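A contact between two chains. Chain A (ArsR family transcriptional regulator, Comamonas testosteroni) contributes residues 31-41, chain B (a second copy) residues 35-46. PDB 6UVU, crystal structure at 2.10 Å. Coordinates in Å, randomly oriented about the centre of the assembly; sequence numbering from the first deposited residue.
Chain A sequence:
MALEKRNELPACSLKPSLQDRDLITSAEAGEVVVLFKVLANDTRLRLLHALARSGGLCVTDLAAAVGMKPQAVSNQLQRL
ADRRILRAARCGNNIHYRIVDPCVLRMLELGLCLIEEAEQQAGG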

# COMPACT_ATOMS: atom_id res chain seq x y z
N GLU A 31 6.51 -8.46 4.57
CA GLU A 31 5.26 -8.42 5.34
C GLU A 31 4.38 -7.26 4.90
O GLU A 31 3.16 -7.42 4.73
N VAL A 32 4.96 -6.07 4.74
CA VAL A 32 4.17 -4.93 4.28
C VAL A 32 3.77 -5.12 2.82
O VAL A 32 2.68 -4.69 2.40
N VAL A 33 4.60 -5.81 2.04
CA VAL A 33 4.30 -6.00 0.63
C VAL A 33 3.08 -6.92 0.45
O VAL A 33 2.27 -6.71 -0.45
N VAL A 34 2.93 -7.92 1.34
CA VAL A 34 1.71 -8.73 1.37
C VAL A 34 0.47 -7.84 1.41
O VAL A 34 -0.51 -8.06 0.68
N LEU A 35 0.50 -6.82 2.27
CA LEU A 35 -0.64 -5.91 2.40
C LEU A 35 -0.80 -5.04 1.15
O LEU A 35 -1.92 -4.84 0.68
N PHE A 36 0.31 -4.50 0.62
CA PHE A 36 0.22 -3.73 -0.63
C PHE A 36 -0.33 -4.60 -1.76
O PHE A 36 -1.14 -4.12 -2.57
N LYS A 37 0.11 -5.86 -1.86
CA LYS A 37 -0.42 -6.75 -2.89
C LYS A 37 -1.93 -6.92 -2.75
O LYS A 37 -2.65 -6.95 -3.75
N VAL A 38 -2.40 -7.06 -1.52
CA VAL A 38 -3.84 -7.23 -1.30
C VAL A 38 -4.60 -6.04 -1.86
O VAL A 38 -5.62 -6.22 -2.54
N LEU A 39 -4.10 -4.82 -1.64
CA LEU A 39 -4.83 -3.64 -2.10
C LEU A 39 -4.59 -3.30 -3.57
O LEU A 39 -5.32 -2.44 -4.10
N ALA A 40 -3.60 -3.91 -4.23
CA ALA A 40 -3.29 -3.61 -5.64
C ALA A 40 -4.18 -4.42 -6.60
O ALA A 40 -3.70 -5.16 -7.46
N ASN A 41 -5.49 -4.22 -6.45
CA ASN A 41 -6.50 -4.92 -7.24
C ASN A 41 -7.83 -4.20 -7.07
O ASN A 41 -8.28 -3.99 -5.93
N LEU B 35 -0.59 2.92 -7.56
CA LEU B 35 0.27 3.22 -6.41
C LEU B 35 0.68 1.94 -5.68
O LEU B 35 1.87 1.70 -5.45
N PHE B 36 -0.30 1.08 -5.35
CA PHE B 36 0.01 -0.13 -4.59
C PHE B 36 0.85 -1.11 -5.41
O PHE B 36 1.71 -1.81 -4.84
N LYS B 37 0.61 -1.22 -6.73
CA LYS B 37 1.43 -2.10 -7.57
C LYS B 37 2.90 -1.69 -7.53
O LYS B 37 3.78 -2.54 -7.40
N VAL B 38 3.18 -0.40 -7.63
CA VAL B 38 4.56 0.08 -7.54
C VAL B 38 5.18 -0.32 -6.20
O VAL B 38 6.31 -0.81 -6.13
N LEU B 39 4.44 -0.13 -5.10
CA LEU B 39 4.98 -0.47 -3.80
C LEU B 39 4.97 -1.96 -3.48
O LEU B 39 5.67 -2.38 -2.55
N ALA B 40 4.20 -2.77 -4.22
CA ALA B 40 4.03 -4.18 -3.85
C ALA B 40 5.17 -5.05 -4.35
O ALA B 40 4.93 -6.06 -5.03
N ASN B 41 6.41 -4.68 -4.02
CA ASN B 41 7.59 -5.47 -4.34
C ASN B 41 8.68 -5.21 -3.31
O ASN B 41 9.04 -4.06 -3.04
N ASP B 42 9.18 -6.30 -2.73
CA ASP B 42 10.24 -6.30 -1.72
C ASP B 42 11.40 -5.36 -2.08
O ASP B 42 11.71 -4.41 -1.35
N THR B 43 12.02 -5.60 -3.24
CA THR B 43 13.20 -4.85 -3.63
C THR B 43 12.88 -3.38 -3.90
O THR B 43 13.63 -2.50 -3.47
N ARG B 44 11.77 -3.11 -4.60
CA ARG B 44 11.42 -1.72 -4.89
C ARG B 44 11.19 -0.93 -3.62
O ARG B 44 11.54 0.25 -3.54
N LEU B 45 10.57 -1.57 -2.62
CA LEU B 45 10.22 -0.87 -1.40
C LEU B 45 11.47 -0.53 -0.60
O LEU B 45 11.57 0.56 -0.03
N ARG B 46 12.42 -1.46 -0.53
CA ARG B 46 13.68 -1.19 0.14
C ARG B 46 14.47 -0.11 -0.58
O ARG B 46 15.07 0.76 0.06

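What holds the centre of this contact? The two copies of Phe36 do, burying more surface than any other residue on their respective sides. The helices ending at A:Leu39 and B:Leu39 run roughly antiparallel, at 149°, and each phenylalanine points toward the other chain and meets its twin. Both adopt chi1 m, and A:Phe36 CD1 lies 3.7 Å from B:Phe36 CD1. Seen from the B:Phe36 ring, its partner's CD1 sits at the edge, near the ring plane.

What covers the faces of these rings? Each receives the leucine three residues on from its twin. A:Leu39 CB stands 3.6 Å from the centroid of the B:Phe36 ring, almost on the normal, a CH-pi contact; B:Leu39 CB makes the looser counterpart, 4.0 Å from the centroid of the A:Phe36 ring. Both leucines have chi1 m, and A:Leu39 CD1 also reaches B:Phe36 CE1 at 3.5 Å. At the edge of the A:Phe36 ring, B:Leu45 (t, p) brings CD1 to 3.9 Å from A:Phe36 CE2.

Where do the backbones come closest? At the alanines just past the helix ends: A:Ala40 points toward chain B, B:Ala40 sideways, and A:Ala40 CA lies 4.9 Å from B:Phe36 CA. A:Ala40 CB rests 3.6 Å from B:Phe36 CB, while B:Ala40 packs against A:Val33, whose CA is 4.8 Å from the B:Ala40 CA. A:Val33, chi1 t, points toward chain B and lays CG2 3.6 Å from B:Asn41 C, at the turn into the next helix.

Where does polarity enter? It enters at the exposed margin, where A:Lys37 starts sideways but its end comes nearer to chain B. Its NZ donates a weak hydrogen bond to B:Ala40 O at 3.4 Å. Water 1 bridges the same pair, accepting weakly from A:Lys37 NZ at 3.1 Å and donating to B:Ala40 O at 2.7 Å.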

# COMPACT_ATOMS: atom_id res chain seq x y z
CB GLU A 31 5.57 -8.31 6.84
CG GLU A 31 6.27 -9.53 7.42
CD GLU A 31 6.49 -9.39 8.92
OE1 GLU A 31 5.50 -9.48 9.69
OE2 GLU A 31 7.66 -9.18 9.34
CB VAL A 32 4.98 -3.64 4.54
CG1 VAL A 32 4.75 -2.62 3.48
CG2 VAL A 32 4.65 -3.07 5.91
CB VAL A 33 5.55 -6.52 -0.10
CG1 VAL A 33 5.16 -7.25 -1.39
CG2 VAL A 33 6.50 -5.34 -0.41
CB VAL A 34 1.72 -9.70 2.56
CG1 VAL A 34 0.39 -10.46 2.63
CG2 VAL A 34 2.90 -10.68 2.48
CB LEU A 35 -0.48 -5.05 3.65
CG LEU A 35 -0.28 -5.83 4.96
CD1 LEU A 35 -0.36 -4.91 6.16
CD2 LEU A 35 -1.30 -6.97 5.09
CB PHE A 36 1.59 -3.15 -1.02
CG PHE A 36 2.10 -2.02 -0.11
CD1 PHE A 36 1.24 -1.18 0.56
CD2 PHE A 36 3.47 -1.82 0.07
CE1 PHE A 36 1.71 -0.17 1.39
CE2 PHE A 36 3.95 -0.80 0.90
CZ PHE A 36 3.07 0.02 1.57
CB LYS A 37 0.25 -8.12 -2.83
CG LYS A 37 1.62 -8.23 -3.47
CD LYS A 37 2.10 -9.68 -3.38
CE LYS A 37 3.57 -9.79 -3.72
NZ LYS A 37 3.83 -9.26 -5.07
CB VAL A 38 -4.12 -7.45 0.20
CG1 VAL A 38 -5.59 -7.16 0.51
CG2 VAL A 38 -3.75 -8.88 0.57
CB LEU A 39 -4.46 -2.43 -1.25
CG LEU A 39 -4.86 -2.48 0.23
CD1 LEU A 39 -3.75 -1.82 0.99
CD2 LEU A 39 -6.15 -1.74 0.47
CB ALA A 40 -1.81 -3.87 -5.91
CB ASN A 41 -6.62 -6.38 -6.78
CG ASN A 41 -7.70 -7.16 -7.53
OD1 ASN A 41 -8.90 -6.97 -7.31
ND2 ASN A 41 -7.26 -8.06 -8.40
CB LEU B 35 -0.44 4.20 -5.47
CG LEU B 35 0.12 4.43 -4.06
CD1 LEU B 35 1.55 4.96 -4.11
CD2 LEU B 35 -0.77 5.38 -3.29
CB PHE B 36 -1.28 -0.79 -4.12
CG PHE B 36 -1.96 -0.07 -2.99
CD1 PHE B 36 -1.36 0.02 -1.75
CD2 PHE B 36 -3.22 0.51 -3.16
CE1 PHE B 36 -1.98 0.66 -0.71
CE2 PHE B 36 -3.85 1.17 -2.11
CZ PHE B 36 -3.23 1.24 -0.88
CB LYS B 37 0.92 -2.11 -9.02
CG LYS B 37 -0.34 -2.93 -9.27
CD LYS B 37 -0.70 -2.95 -10.76
CE LYS B 37 -2.12 -3.49 -10.99
NZ LYS B 37 -2.50 -3.38 -12.44
CB VAL B 38 4.61 1.59 -7.78
CG1 VAL B 38 5.97 2.14 -7.41
CG2 VAL B 38 4.28 1.91 -9.22
CB LEU B 39 4.21 0.28 -2.72
CG LEU B 39 4.46 1.78 -2.75
CD1 LEU B 39 3.33 2.44 -2.04
CD2 LEU B 39 5.81 2.10 -2.09
CB ALA B 40 2.70 -4.71 -4.40
CB ASN B 41 8.12 -5.15 -5.74
CG ASN B 41 9.40 -5.90 -6.08
OD1 ASN B 41 10.50 -5.41 -5.85
ND2 ASN B 41 9.25 -7.10 -6.63
CB ASP B 42 10.74 -7.74 -1.58
CG ASP B 42 11.26 -8.05 -0.21
OD1 ASP B 42 12.39 -7.62 0.11
OD2 ASP B 42 10.53 -8.74 0.55
CB THR B 43 13.83 -5.50 -4.85
OG1 THR B 43 14.46 -6.72 -4.44
CG2 THR B 43 14.85 -4.59 -5.51
CB ARG B 44 10.17 -1.63 -5.76
CG ARG B 44 10.36 -2.06 -7.20
CD ARG B 44 9.31 -1.43 -8.08
NE ARG B 44 8.02 -2.05 -7.87
CZ ARG B 44 7.65 -3.22 -8.37
NH1 ARG B 44 8.48 -3.94 -9.12
NH2 ARG B 44 6.45 -3.69 -8.09
CB LEU B 45 9.26 -1.73 -0.57
CG LEU B 45 8.62 -1.07 0.65
CD1 LEU B 45 7.68 0.05 0.22
CD2 LEU B 45 7.86 -2.07 1.55
CB ARG B 46 14.51 -2.47 0.24
CG ARG B 46 13.88 -3.56 1.10
CD ARG B 46 14.87 -4.68 1.32
NE ARG B 46 15.95 -4.28 2.21
CZ ARG B 46 17.23 -4.56 2.01
NH1 ARG B 46 17.58 -5.24 0.92
NH2 ARG B 46 18.16 -4.17 2.87
O HOH W 1 3.25 -6.83 -6.94